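PDB 3RPF: molybdopterin synthase catalytic subunit from Helicobacter pylori, which probably converts precursor Z (cyclic pyranopterin phosphate) into molybdopterin by building in two sulfur atoms supplied by the small subunit MoaD. Local coordinates for residues G10-R15 / A79-D84; V37-K42 / G88-L93; L49-Y54 / G83-G88; E55-T60 / N118-K123. All coordinates share one frame; numbering follows the deposited sequence. Where two conformers were deposited one is given.

Contact 1. Residues G10-R15 / A79-D84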
loop_
_atom_site.group_PDB
_atom_site.type_symbol
_atom_site.label_atom_id
_atom_site.label_comp_id
_atom_site.label_asym_id
_atom_site.label_seq_id
_atom_site.Cartn_x
_atom_site.Cartn_y
_atom_site.Cartn_z
ATOM N N GLY A 10 -6.419 2.653 -22.916
ATOM C CA GLY A 10 -5.056 3.143 -22.841
ATOM C C GLY A 10 -4.595 3.379 -21.412
ATOM O O GLY A 10 -5.179 2.857 -20.464
ATOM N N ALA A 11 -3.541 4.179 -21.275
ATOM C CA ALA A 11 -2.889 4.467 -20.003
ATOM C C ALA A 11 -3.784 5.197 -18.990
ATOM O O ALA A 11 -4.612 6.032 -19.352
ATOM C CB ALA A 11 -1.630 5.279 -20.268
ATOM N N LEU A 12 -3.603 4.891 -17.714
ATOM C CA LEU A 12 -4.405 5.529 -16.675
ATOM C C LEU A 12 -3.901 6.949 -16.418
ATOM O O LEU A 12 -2.694 7.201 -16.489
ATOM C CB LEU A 12 -4.336 4.717 -15.381
ATOM C CG LEU A 12 -4.866 3.287 -15.449
ATOM C CD1 LEU A 12 -4.727 2.620 -14.087
ATOM C CD2 LEU A 12 -6.310 3.252 -15.910
ATOM N N ASP A 13 -4.810 7.881 -16.136
ATOM C CA ASP A 13 -4.380 9.206 -15.698
ATOM C C ASP A 13 -4.261 9.159 -14.185
ATOM O O ASP A 13 -5.196 9.527 -13.461
ATOM C CB ASP A 13 -5.363 10.291 -16.120
ATOM C CG ASP A 13 -4.869 11.687 -15.767
ATOM O OD1 ASP A 13 -3.930 11.795 -14.947
ATOM O OD2 ASP A 13 -5.413 12.675 -16.308
ATOM N N THR A 14 -3.114 8.692 -13.705
ATOM C CA THR A 14 -2.946 8.442 -12.274
ATOM C C THR A 14 -3.056 9.726 -11.467
ATOM O O THR A 14 -3.591 9.723 -10.373
ATOM C CB THR A 14 -1.609 7.762 -11.972
ATOM O OG1 THR A 14 -0.542 8.634 -12.355
ATOM C CG2 THR A 14 -1.502 6.462 -12.753
ATOM N N ARG A 15 -2.555 10.830 -12.011
ATOM C CA ARG A 15 -2.675 12.104 -11.318
ATOM C C ARG A 15 -4.142 12.382 -11.002
ATOM O O ARG A 15 -4.500 12.688 -9.864
ATOM C CB ARG A 15 -2.113 13.234 -12.178
ATOM C CG ARG A 15 -1.967 14.555 -11.440
ATOM C CD ARG A 15 -2.085 15.707 -12.410
ATOM N NE ARG A 15 -3.402 15.701 -13.033
ATOM C CZ ARG A 15 -4.443 16.381 -12.568
ATOM N NH1 ARG A 15 -4.307 17.136 -11.483
ATOM N NH2 ARG A 15 -5.614 16.316 -13.189
ATOM N N ALA A 79 -8.909 0.865 -10.975
ATOM C CA ALA A 79 -8.998 1.233 -12.377
ATOM C C ALA A 79 -7.962 0.408 -13.094
ATOM O O ALA A 79 -6.923 0.085 -12.523
ATOM C CB ALA A 79 -8.698 2.704 -12.567
ATOM N N HIS A 80 -8.233 0.066 -14.348
ATOM C CA HIS A 80 -7.293 -0.735 -15.114
ATOM C C HIS A 80 -7.375 -0.323 -16.570
ATOM O O HIS A 80 -8.453 0.032 -17.054
ATOM C CB HIS A 80 -7.602 -2.230 -14.957
ATOM C CG HIS A 80 -6.448 -3.120 -15.286
ATOM N ND1 HIS A 80 -5.946 -3.255 -16.563
ATOM C CD2 HIS A 80 -5.677 -3.919 -14.499
ATOM C CE1 HIS A 80 -4.921 -4.087 -16.552
ATOM N NE2 HIS A 80 -4.739 -4.504 -15.310
ATOM N N SER A 81 -6.238 -0.354 -17.262
ATOM C CA SER A 81 -6.194 -0.029 -18.684
ATOM C C SER A 81 -6.727 -1.157 -19.561
ATOM O O SER A 81 -6.603 -2.332 -19.220
ATOM C CB SER A 81 -4.760 0.269 -19.103
ATOM O OG SER A 81 -4.271 1.457 -18.498
ATOM N N LEU A 82 -7.307 -0.782 -20.698
ATOM C CA LEU A 82 -7.674 -1.730 -21.750
ATOM C C LEU A 82 -6.888 -1.348 -22.997
ATOM O O LEU A 82 -6.791 -0.163 -23.335
ATOM C CB LEU A 82 -9.178 -1.664 -22.034
ATOM C CG LEU A 82 -9.725 -2.602 -23.123
ATOM C CD1 LEU A 82 -9.637 -4.054 -22.671
ATOM C CD2 LEU A 82 -11.170 -2.244 -23.483
ATOM N N GLY A 83 -6.312 -2.330 -23.683
ATOM C CA GLY A 83 -5.534 -2.027 -24.870
ATOM C C GLY A 83 -4.098 -1.657 -24.535
ATOM O O GLY A 83 -3.548 -2.142 -23.540
ATOM N N ASP A 84 -3.494 -0.797 -25.354
ATOM C CA ASP A 84 -2.066 -0.527 -25.267
ATOM C C ASP A 84 -1.706 0.460 -24.162
ATOM O O ASP A 84 -2.394 1.457 -23.956
ATOM C CB ASP A 84 -1.534 0.014 -26.596
ATOM C CG ASP A 84 -1.700 -0.971 -27.732
ATOM O OD1 ASP A 84 -2.083 -2.129 -27.458
ATOM O OD2 ASP A 84 -1.443 -0.590 -28.894
#
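G10 meets the end of strand 74-82 backbone to backbone. Its N-H points almost straight at the carbonyl of L82, with 2.9 Å from G10 N to L82 O and 177° at the hydrogen, adding one more bond where the parallel pairing of strands 5-9 and 74-82 runs out. On the far side of the corner at G83, D84 O receives a CA-H...O contact from G10 CA at 3.3 Å. Both glycines have positive phi, which suits a residue without a side chain. Beyond G10 the first segment swings over strand 74-82 to start helix 14-27, where D13 caps E16 N through OD1.

S81 turns its hydroxyl to the departing chain. S81 OG, set anti to its own carbonyl carbon (chi1 -67°), donates to G10 O over only 2.6 Å, approaching from above the carbonyl plane; S81 OG also has a weak hydrogen bond with S90 O. L12 supplies the apolar half. Its CG lies 3.6 Å from S81 OG. CD1 of L12 lies 3.7 Å from A79 O, and CD2 of L12 lies 3.8 Å from H80 C and close to the A79 methyl, which leaves L12 room to lie close to the strand. H80 points away from L12. Its ND1 donates in the ring plane to S81 O, on a lone pair, at 2.9 Å, while its NE2 bonds to the backbone N of G74 of the neighbouring MoaD chain.

Where pairing with strand 5-9 ends, the G10 carbonyl is thus satisfied by the S81 hydroxyl instead of a backbone N-H, with L12 packed beside it.

Contact 2. Residues V37-K42 / G88-L93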
loop_
_atom_site.group_PDB
_atom_site.type_symbol
_atom_site.label_atom_id
_atom_site.label_comp_id
_atom_site.label_asym_id
_atom_site.label_seq_id
_atom_site.Cartn_x
_atom_site.Cartn_y
_atom_site.Cartn_z
ATOM N N VAL A 37 0.075 1.337 -7.562
ATOM C CA VAL A 37 0.085 1.688 -8.966
ATOM C C VAL A 37 1.011 0.719 -9.699
ATOM O O VAL A 37 2.179 0.581 -9.335
ATOM C CB VAL A 37 0.561 3.124 -9.198
ATOM C CG1 VAL A 37 0.601 3.429 -10.716
ATOM C CG2 VAL A 37 -0.346 4.102 -8.455
ATOM N N GLY A 38 0.471 0.025 -10.698
ATOM C CA GLY A 38 1.269 -0.839 -11.559
ATOM C C GLY A 38 1.698 -0.060 -12.791
ATOM O O GLY A 38 0.854 0.443 -13.544
ATOM N N ILE A 39 3.011 0.055 -12.981
ATOM C CA ILE A 39 3.581 0.891 -14.024
ATOM C C ILE A 39 4.291 0.007 -15.023
ATOM O O ILE A 39 5.040 -0.881 -14.636
ATOM C CB ILE A 39 4.631 1.838 -13.440
ATOM C CG1 ILE A 39 3.992 2.778 -12.420
ATOM C CG2 ILE A 39 5.347 2.594 -14.562
ATOM C CD1 ILE A 39 5.000 3.442 -11.501
ATOM N N VAL A 40 4.052 0.234 -16.315
ATOM C CA VAL A 40 4.703 -0.575 -17.326
ATOM C C VAL A 40 6.179 -0.209 -17.383
ATOM O O VAL A 40 6.545 0.947 -17.592
ATOM C CB VAL A 40 4.038 -0.391 -18.706
ATOM C CG1 VAL A 40 4.843 -1.101 -19.775
ATOM C CG2 VAL A 40 2.594 -0.910 -18.677
ATOM N N ARG A 41 7.040 -1.194 -17.187
ATOM C CA ARG A 41 8.461 -0.917 -17.245
ATOM C C ARG A 41 9.069 -1.496 -18.512
ATOM O O ARG A 41 8.531 -2.437 -19.107
ATOM C CB ARG A 41 9.169 -1.447 -16.002
ATOM C CG ARG A 41 8.892 -2.892 -15.681
ATOM C CD ARG A 41 9.689 -3.330 -14.452
ATOM N NE ARG A 41 11.126 -3.098 -14.620
ATOM C CZ ARG A 41 11.970 -3.982 -15.153
ATOM N NH1 ARG A 41 11.526 -5.162 -15.575
ATOM N NH2 ARG A 41 13.259 -3.693 -15.266
ATOM N N LYS A 42 10.179 -0.911 -18.934
ATOM C CA LYS A 42 10.889 -1.395 -20.101
ATOM C C LYS A 42 11.627 -2.672 -19.744
ATOM O O LYS A 42 12.498 -2.679 -18.868
ATOM C CB LYS A 42 11.857 -0.342 -20.617
ATOM C CG LYS A 42 12.785 -0.858 -21.708
ATOM C CD LYS A 42 13.650 0.255 -22.262
ATOM C CE LYS A 42 14.732 -0.286 -23.185
ATOM N NZ LYS A 42 15.533 0.810 -23.809
ATOM N N GLY A 88 6.588 3.330 -19.058
ATOM C CA GLY A 88 6.502 4.505 -18.220
ATOM C C GLY A 88 5.084 4.876 -17.824
ATOM O O GLY A 88 4.886 5.694 -16.916
ATOM N N GLN A 89 4.091 4.291 -18.490
ATOM C CA GLN A 89 2.690 4.608 -18.209
ATOM C C GLN A 89 2.062 3.592 -17.257
ATOM O O GLN A 89 2.529 2.453 -17.156
ATOM C CB GLN A 89 1.879 4.693 -19.509
ATOM C CG GLN A 89 2.408 5.722 -20.500
ATOM C CD GLN A 89 1.456 5.980 -21.655
ATOM O OE1 GLN A 89 0.833 5.057 -22.191
ATOM N NE2 GLN A 89 1.346 7.244 -22.049
ATOM N N SER A 90 0.997 4.003 -16.570
ATOM C CA SER A 90 0.349 3.154 -15.571
ATOM C C SER A 90 -0.805 2.350 -16.144
ATOM O O SER A 90 -1.591 2.853 -16.946
ATOM C CB SER A 90 -0.141 4.001 -14.387
ATOM O OG SER A 90 0.911 4.801 -13.872
ATOM N N SER A 91 -0.924 1.099 -15.718
ATOM C CA SER A 91 -1.927 0.215 -16.309
ATOM C C SER A 91 -2.941 -0.248 -15.279
ATOM O O SER A 91 -3.981 -0.814 -15.629
ATOM C CB SER A 91 -1.244 -1.000 -16.918
ATOM O OG SER A 91 -0.551 -1.729 -15.920
ATOM N N PHE A 92 -2.647 -0.009 -14.003
ATOM C CA PHE A 92 -3.502 -0.521 -12.947
ATOM C C PHE A 92 -3.298 0.362 -11.725
ATOM O O PHE A 92 -2.187 0.813 -11.462
ATOM C CB PHE A 92 -3.116 -1.979 -12.646
ATOM C CG PHE A 92 -3.681 -2.524 -11.343
ATOM C CD1 PHE A 92 -5.052 -2.549 -11.113
ATOM C CD2 PHE A 92 -2.836 -3.061 -10.377
ATOM C CE1 PHE A 92 -5.575 -3.059 -9.934
ATOM C CE2 PHE A 92 -3.347 -3.589 -9.188
ATOM C CZ PHE A 92 -4.729 -3.587 -8.964
ATOM N N LEU A 93 -4.380 0.632 -11.011
ATOM C CA LEU A 93 -4.312 1.456 -9.815
ATOM C C LEU A 93 -5.413 1.001 -8.896
ATOM O O LEU A 93 -6.536 0.728 -9.344
ATOM C CB LEU A 93 -4.499 2.938 -10.166
ATOM C CG LEU A 93 -4.418 3.921 -8.996
ATOM C CD1 LEU A 93 -3.732 5.218 -9.405
ATOM C CD2 LEU A 93 -5.802 4.200 -8.465
#
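G38 carries two of the four backbone bonds that join these antiparallel segments. G38 N donates to F92 O and G38 O accepts from S91 N, each over 2.9 Å. Farther along, V40 N reaches Q89 O and V40 O takes the N-H of G88, each at 2.8 Å. G88, with phi at 89°, has the backbone shape of a glycine, fitting for the turn into strand 90-98. Because S91 and F92 both face G38, the register slips by one residue, a classic beta bulge between strands 32-39 and 90-98 of the mixed sheet.

The van der Waals contacts on the face carrying V37, I39, S90 and L93 include one apolar pair, V37 CG2 with L93 CD1 at 3.7 Å, the two side chains crossing obliquely. V37 CG1 rests 3.5 Å from S90 OG. I39 CG1 borders the same hydroxyl, and I39 CG2 lies 3.9 Å from G88 O; the small serine fits between the two branched residues.

As for polar side chains, the bulge leaves S91 OG, wedged between its own backbone N and carbonyl carbon (chi1 61°), near G38 O, but its hydrogen bond goes to G74 O of the neighbouring MoaD chain. I39, V40 and R41 probably bind substrate, as in relatives, and R41 NE and K42 N are held by N29 of the second copy of this protein.

Contact 3. Residues L49-Y54 / G83-G88. With EDO (1,2-ethanediol), chain G.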
loop_
_atom_site.group_PDB
_atom_site.type_symbol
_atom_site.label_atom_id
_atom_site.label_comp_id
_atom_site.label_asym_id
_atom_site.label_seq_id
_atom_site.Cartn_x
_atom_site.Cartn_y
_atom_site.Cartn_z
ATOM N N LEU A 49 2.873 -2.698 -22.969
ATOM C CA LEU A 49 2.036 -3.867 -22.808
ATOM C C LEU A 49 0.665 -3.571 -23.386
ATOM O O LEU A 49 0.320 -2.412 -23.638
ATOM C CB LEU A 49 1.893 -4.239 -21.333
ATOM C CG LEU A 49 3.134 -4.480 -20.471
ATOM C CD1 LEU A 49 2.737 -4.599 -18.999
ATOM C CD2 LEU A 49 3.917 -5.714 -20.919
ATOM N N SER A 50 -0.119 -4.623 -23.586
ATOM C CA SER A 50 -1.493 -4.467 -24.044
ATOM C C SER A 50 -2.376 -5.417 -23.250
ATOM O O SER A 50 -1.938 -6.503 -22.858
ATOM C CB SER A 50 -1.610 -4.742 -25.534
ATOM O OG SER A 50 -2.891 -4.359 -26.002
ATOM N N PHE A 51 -3.610 -5.006 -22.978
ATOM C CA PHE A 51 -4.488 -5.823 -22.147
ATOM C C PHE A 51 -5.836 -6.127 -22.826
ATOM O O PHE A 51 -6.417 -5.258 -23.485
ATOM C CB PHE A 51 -4.732 -5.140 -20.802
ATOM C CG PHE A 51 -3.471 -4.907 -19.987
ATOM C CD1 PHE A 51 -2.996 -5.878 -19.111
ATOM C CD2 PHE A 51 -2.781 -3.717 -20.092
ATOM C CE1 PHE A 51 -1.838 -5.667 -18.355
ATOM C CE2 PHE A 51 -1.614 -3.491 -19.329
ATOM C CZ PHE A 51 -1.151 -4.469 -18.467
ATOM N N ASP A 52 -6.310 -7.366 -22.683
ATOM C CA ASP A 52 -7.720 -7.689 -22.937
ATOM C C ASP A 52 -8.426 -7.909 -21.599
ATOM O O ASP A 52 -7.836 -8.459 -20.660
ATOM C CB ASP A 52 -7.863 -8.957 -23.770
ATOM C CG ASP A 52 -7.386 -8.789 -25.202
ATOM O OD1 ASP A 52 -7.331 -7.641 -25.711
ATOM O OD2 ASP A 52 -7.064 -9.827 -25.822
ATOM N N ILE A 53 -9.692 -7.502 -21.512
ATOM C CA ILE A 53 -10.462 -7.647 -20.279
ATOM C C ILE A 53 -11.819 -8.307 -20.513
ATOM O O ILE A 53 -12.558 -7.907 -21.426
ATOM C CB ILE A 53 -10.695 -6.283 -19.604
ATOM C CG1 ILE A 53 -9.362 -5.633 -19.218
ATOM C CG2 ILE A 53 -11.577 -6.446 -18.362
ATOM C CD1 ILE A 53 -9.518 -4.317 -18.494
ATOM N N TYR A 54 -12.152 -9.322 -19.711
ATOM C CA TYR A 54 -13.524 -9.889 -19.726
ATOM C C TYR A 54 -14.374 -8.997 -18.822
ATOM O O TYR A 54 -14.418 -9.193 -17.605
ATOM C CB TYR A 54 -13.503 -11.323 -19.193
ATOM C CG TYR A 54 -14.806 -12.123 -19.285
ATOM C CD1 TYR A 54 -14.808 -13.496 -19.052
ATOM C CD2 TYR A 54 -16.019 -11.516 -19.587
ATOM C CE1 TYR A 54 -15.965 -14.236 -19.117
ATOM C CE2 TYR A 54 -17.196 -12.257 -19.653
ATOM C CZ TYR A 54 -17.158 -13.615 -19.416
ATOM O OH TYR A 54 -18.312 -14.366 -19.481
ATOM N N GLY A 83 -6.312 -2.330 -23.683
ATOM C CA GLY A 83 -5.534 -2.027 -24.870
ATOM C C GLY A 83 -4.098 -1.657 -24.535
ATOM O O GLY A 83 -3.548 -2.142 -23.540
ATOM N N ASP A 84 -3.494 -0.797 -25.354
ATOM C CA ASP A 84 -2.066 -0.527 -25.267
ATOM C C ASP A 84 -1.706 0.460 -24.162
ATOM O O ASP A 84 -2.394 1.457 -23.956
ATOM C CB ASP A 84 -1.534 0.014 -26.596
ATOM C CG ASP A 84 -1.700 -0.971 -27.732
ATOM O OD1 ASP A 84 -2.083 -2.129 -27.458
ATOM O OD2 ASP A 84 -1.443 -0.590 -28.894
ATOM N N VAL A 85 -0.642 0.137 -23.446
ATOM C CA VAL A 85 -0.036 1.006 -22.465
ATOM C C VAL A 85 1.478 1.008 -22.683
ATOM O O VAL A 85 2.116 -0.017 -22.617
ATOM C CB VAL A 85 -0.381 0.544 -21.054
ATOM C CG1 VAL A 85 0.067 1.530 -20.048
ATOM C CG2 VAL A 85 -1.848 0.261 -20.940
ATOM N N LEU A 86 2.041 2.170 -22.930
ATOM C CA LEU A 86 3.456 2.291 -23.210
ATOM C C LEU A 86 4.349 2.325 -21.969
ATOM O O LEU A 86 3.887 2.576 -20.881
ATOM C CB LEU A 86 3.717 3.509 -24.089
ATOM C CG LEU A 86 2.818 3.667 -25.305
ATOM C CD1 LEU A 86 3.163 4.909 -26.064
ATOM C CD2 LEU A 86 2.854 2.470 -26.192
ATOM N N ILE A 87 5.640 2.122 -22.180
ATOM C CA ILE A 87 6.614 2.093 -21.111
ATOM C C ILE A 87 6.534 3.398 -20.373
ATOM O O ILE A 87 6.434 4.435 -20.970
ATOM C CB ILE A 87 8.026 2.084 -21.676
ATOM C CG1 ILE A 87 8.353 0.757 -22.343
ATOM C CG2 ILE A 87 9.003 2.501 -20.614
ATOM C CD1 ILE A 87 7.961 -0.414 -21.551
ATOM N N GLY A 88 6.588 3.330 -19.058
ATOM C CA GLY A 88 6.502 4.505 -18.220
ATOM C C GLY A 88 5.084 4.876 -17.824
ATOM O O GLY A 88 4.886 5.694 -16.916
HETATM C C1 EDO G . -16.430 -7.501 -22.493
HETATM O O1 EDO G . -15.426 -8.507 -22.341
HETATM C C2 EDO G . -17.791 -8.159 -22.316
HETATM O O2 EDO G . -17.821 -8.842 -21.055
#
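L49 and V85 form the tight core of this contact through a reciprocal pair of backbone bonds: V85 N to L49 O at 2.7 Å and L49 N to V85 O at 2.8 Å. A second reciprocal pair follows at F51 and G83, meeting its carbonyls more obliquely. G83 N lies in the carbonyl plane of F51 O, on a lone pair, whereas F51 N stands well above the plane of G83 O, and this bond alone is clearly bent, with 145° at its hydrogen. The less regular pair lies at the corner: G83 turns it with positive phi, where a CB would press on the carbonyl O of L82, which calls for glycine. S50 CA, at 3.1 Å, makes a further CA-H...O contact with the same G83 oxygen.

Short strand 84-86 thus becomes an edge of the antiparallel sheet 84-86, 48-53, 121-127, 130-133, while strand 74-82, just before the corner, belongs to the mixed sheet. Between the two sheets the F51 ring receives V85 CG2 at its edge, 4.1 Å from CE2, and meets H80 edge-to-face; an aromatic ring and a branched valine suit this buried side.

The opposite face, carrying S50 and D84, is looser and polar. S50 OG, anti to its backbone N (chi1 -170°), donates to D84 OD1 over 2.8 Å and also bonds R131 NH2, so the hydroxyl links a carboxylate to a guanidinium. D84 is exposed to solvent, as is L86, whose side chain points away from strand 48-53.

Contact 4. Residues E55-T60 / N118-K123. With EDO (1,2-ethanediol), chain G; EDO (1,2-ethanediol), chain F.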
loop_
_atom_site.group_PDB
_atom_site.type_symbol
_atom_site.label_atom_id
_atom_site.label_comp_id
_atom_site.label_asym_id
_atom_site.label_seq_id
_atom_site.Cartn_x
_atom_site.Cartn_y
_atom_site.Cartn_z
ATOM N N GLU A 55 -15.036 -7.995 -19.393
ATOM C CA GLU A 55 -15.554 -6.909 -18.549
ATOM C C GLU A 55 -16.671 -7.325 -17.605
ATOM O O GLU A 55 -16.672 -6.939 -16.430
ATOM C CB GLU A 55 -15.958 -5.693 -19.389
ATOM C CG GLU A 55 -14.812 -5.157 -20.241
ATOM C CD GLU A 55 -15.127 -3.817 -20.869
ATOM O OE1 GLU A 55 -14.346 -3.355 -21.738
ATOM O OE2 GLU A 55 -16.153 -3.220 -20.479
ATOM N N ALA A 56 -17.620 -8.110 -18.109
ATOM C CA ALA A 56 -18.747 -8.552 -17.282
ATOM C C ALA A 56 -18.268 -9.324 -16.057
ATOM O O ALA A 56 -18.765 -9.117 -14.958
ATOM C CB ALA A 56 -19.730 -9.400 -18.112
ATOM N N LEU A 57 -17.302 -10.217 -16.240
ATOM C CA LEU A 57 -16.846 -11.040 -15.122
ATOM C C LEU A 57 -15.956 -10.215 -14.207
ATOM O O LEU A 57 -16.035 -10.337 -12.985
ATOM C CB LEU A 57 -16.117 -12.294 -15.620
ATOM C CG LEU A 57 -15.465 -13.157 -14.534
ATOM C CD1 LEU A 57 -16.463 -13.555 -13.460
ATOM C CD2 LEU A 57 -14.830 -14.385 -15.177
ATOM N N LEU A 58 -15.125 -9.354 -14.781
ATOM C CA LEU A 58 -14.321 -8.453 -13.949
ATOM C C LEU A 58 -15.219 -7.631 -13.018
ATOM O O LEU A 58 -14.937 -7.502 -11.816
ATOM C CB LEU A 58 -13.450 -7.537 -14.814
ATOM C CG LEU A 58 -12.694 -6.511 -13.965
ATOM C CD1 LEU A 58 -11.784 -7.250 -13.008
ATOM C CD2 LEU A 58 -11.906 -5.567 -14.852
ATOM N N LYS A 59 -16.315 -7.105 -13.557
ATOM C CA LYS A 59 -17.231 -6.286 -12.763
ATOM C C LYS A 59 -17.783 -7.043 -11.564
ATOM O O LYS A 59 -17.795 -6.532 -10.435
ATOM C CB LYS A 59 -18.390 -5.776 -13.628
ATOM N N THR A 60 -18.254 -8.259 -11.798
ATOM C CA THR A 60 -18.873 -9.037 -10.724
ATOM C C THR A 60 -17.827 -9.495 -9.719
ATOM O O THR A 60 -18.008 -9.332 -8.501
ATOM C CB THR A 60 -19.655 -10.245 -11.279
ATOM O OG1 THR A 60 -18.764 -11.121 -11.977
ATOM C CG2 THR A 60 -20.752 -9.772 -12.231
ATOM N N ASN A 118 -6.551 -13.921 -10.175
ATOM C CA ASN A 118 -7.946 -14.241 -10.465
ATOM C C ASN A 118 -8.712 -13.253 -11.335
ATOM O O ASN A 118 -9.776 -13.581 -11.856
ATOM C CB ASN A 118 -8.717 -14.468 -9.167
ATOM C CG ASN A 118 -8.271 -15.712 -8.441
ATOM O OD1 ASN A 118 -8.563 -16.829 -8.870
ATOM N ND2 ASN A 118 -7.556 -15.531 -7.332
ATOM N N ALA A 119 -8.201 -12.044 -11.490
ATOM C CA ALA A 119 -8.932 -11.078 -12.294
ATOM C C ALA A 119 -8.829 -11.559 -13.723
ATOM O O ALA A 119 -7.750 -11.934 -14.178
ATOM C CB ALA A 119 -8.360 -9.681 -12.148
ATOM N N PRO A 120 -9.969 -11.591 -14.422
ATOM C CA PRO A 120 -10.008 -12.067 -15.811
ATOM C C PRO A 120 -9.439 -10.999 -16.728
ATOM O O PRO A 120 -10.191 -10.241 -17.340
ATOM C CB PRO A 120 -11.499 -12.276 -16.062
ATOM C CG PRO A 120 -12.180 -11.256 -15.154
ATOM C CD PRO A 120 -11.294 -11.167 -13.926
ATOM N N ILE A 121 -8.110 -10.916 -16.771
ATOM C CA ILE A 121 -7.404 -9.950 -17.604
ATOM C C ILE A 121 -6.211 -10.642 -18.255
ATOM O O ILE A 121 -5.526 -11.431 -17.598
ATOM C CB ILE A 121 -6.897 -8.757 -16.778
ATOM C CG1 ILE A 121 -8.074 -7.996 -16.146
ATOM C CG2 ILE A 121 -6.051 -7.842 -17.645
ATOM C CD1 ILE A 121 -7.637 -6.828 -15.223
ATOM N N TRP A 122 -5.971 -10.362 -19.541
ATOM C CA TRP A 122 -4.893 -11.023 -20.288
ATOM C C TRP A 122 -3.854 -10.021 -20.762
ATOM O O TRP A 122 -4.187 -8.962 -21.292
ATOM C CB TRP A 122 -5.448 -11.839 -21.465
ATOM C CG TRP A 122 -6.336 -12.934 -20.980
ATOM C CD1 TRP A 122 -5.966 -14.192 -20.617
ATOM C CD2 TRP A 122 -7.741 -12.839 -20.731
ATOM N NE1 TRP A 122 -7.059 -14.891 -20.157
ATOM C CE2 TRP A 122 -8.160 -14.077 -20.218
ATOM C CE3 TRP A 122 -8.681 -11.819 -20.884
ATOM C CZ2 TRP A 122 -9.489 -14.331 -19.875
ATOM C CZ3 TRP A 122 -9.997 -12.073 -20.543
ATOM C CH2 TRP A 122 -10.388 -13.320 -20.052
ATOM N N LYS A 123 -2.589 -10.360 -20.561
ATOM C CA LYS A 123 -1.498 -9.430 -20.820
ATOM C C LYS A 123 -0.665 -9.882 -22.001
ATOM O O LYS A 123 -0.376 -11.071 -22.140
ATOM C CB LYS A 123 -0.600 -9.300 -19.584
ATOM C CG LYS A 123 0.690 -8.531 -19.830
ATOM C CD LYS A 123 1.340 -8.060 -18.511
ATOM C CE LYS A 123 2.037 -9.200 -17.802
ATOM N NZ LYS A 123 2.639 -8.755 -16.497
HETATM C C1 EDO G . -16.430 -7.501 -22.493
HETATM O O1 EDO G . -15.426 -8.507 -22.341
HETATM C C2 EDO G . -17.791 -8.159 -22.316
HETATM O O2 EDO G . -17.821 -8.842 -21.055
HETATM C C1 EDO F . -13.493 -14.554 -11.149
HETATM O O1 EDO F . -14.043 -15.616 -10.353
HETATM C C2 EDO F . -12.394 -15.090 -12.070
HETATM O O2 EDO F . -11.428 -15.836 -11.314
#
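O1 of one 1,2-ethanediol molecule, probably from the crystallisation liquor, has two partners at the start of helix 55-71: E55 N donates to O1 at 3.0 Å, and O1 donates to I53 O at 3.1 Å. The other hydroxyl, O2, takes the N-H of A56, also at 3.0 Å, so the diol occupies two first-turn amides that the helix itself cannot satisfy. A second 1,2-ethanediol bridges the segments: its O2 donates to N118 O at 2.8 Å, while its C1 touches L57 CD1.

The direct contact is apolar and centres on the P120 ring. P120 CG presses against the helix backbone, 3.5 Å from L58 N, and reaches L57 CG at 3.8 Å. L58 meets the proline at about a right angle; its CG stands anti to the backbone N (chi1 175°), and its CD1 comes to 4.3 Å from A119 CB. A compact proline suits this close approach, as it does the inverse gamma turn centred on it. P120 C also lies over the rim of one face of the W122 ring, and W122 NE1 bonds P69 O of the neighbouring MoaD chain.

The first turn of helix 55-71 sits on the loop between helix 101-118 and strand 121-127, part of the alpha/beta fold of the MoaE family, where K123 begins a probable substrate-binding group.

How the contacts relate
From the N terminus, strand 5-9 leads into residues 10-15, which open contact 1. Residues 37-42, 49-54 and 55-60 then open contacts 2, 3 and 4. The chain returns through 79-84, closing contact 1, and runs on into 83-88, closing contact 3, then into 88-93, closing contact 2; contact 3 lies within the span of contact 2. Contact 4 closes last, at 118-123, and crosses the other three, while contact 1 crosses contact 2. Contact 1 ties the lead-in to helix 14-27 to strand 74-82, contact 2 pairs strands 32-39 and 90-98 of the mixed sheet, contact 3 pairs edge strand 84-86 with 48-53 in the antiparallel sheet, and contact 4 seats helix 55-71 beside strand 121-127.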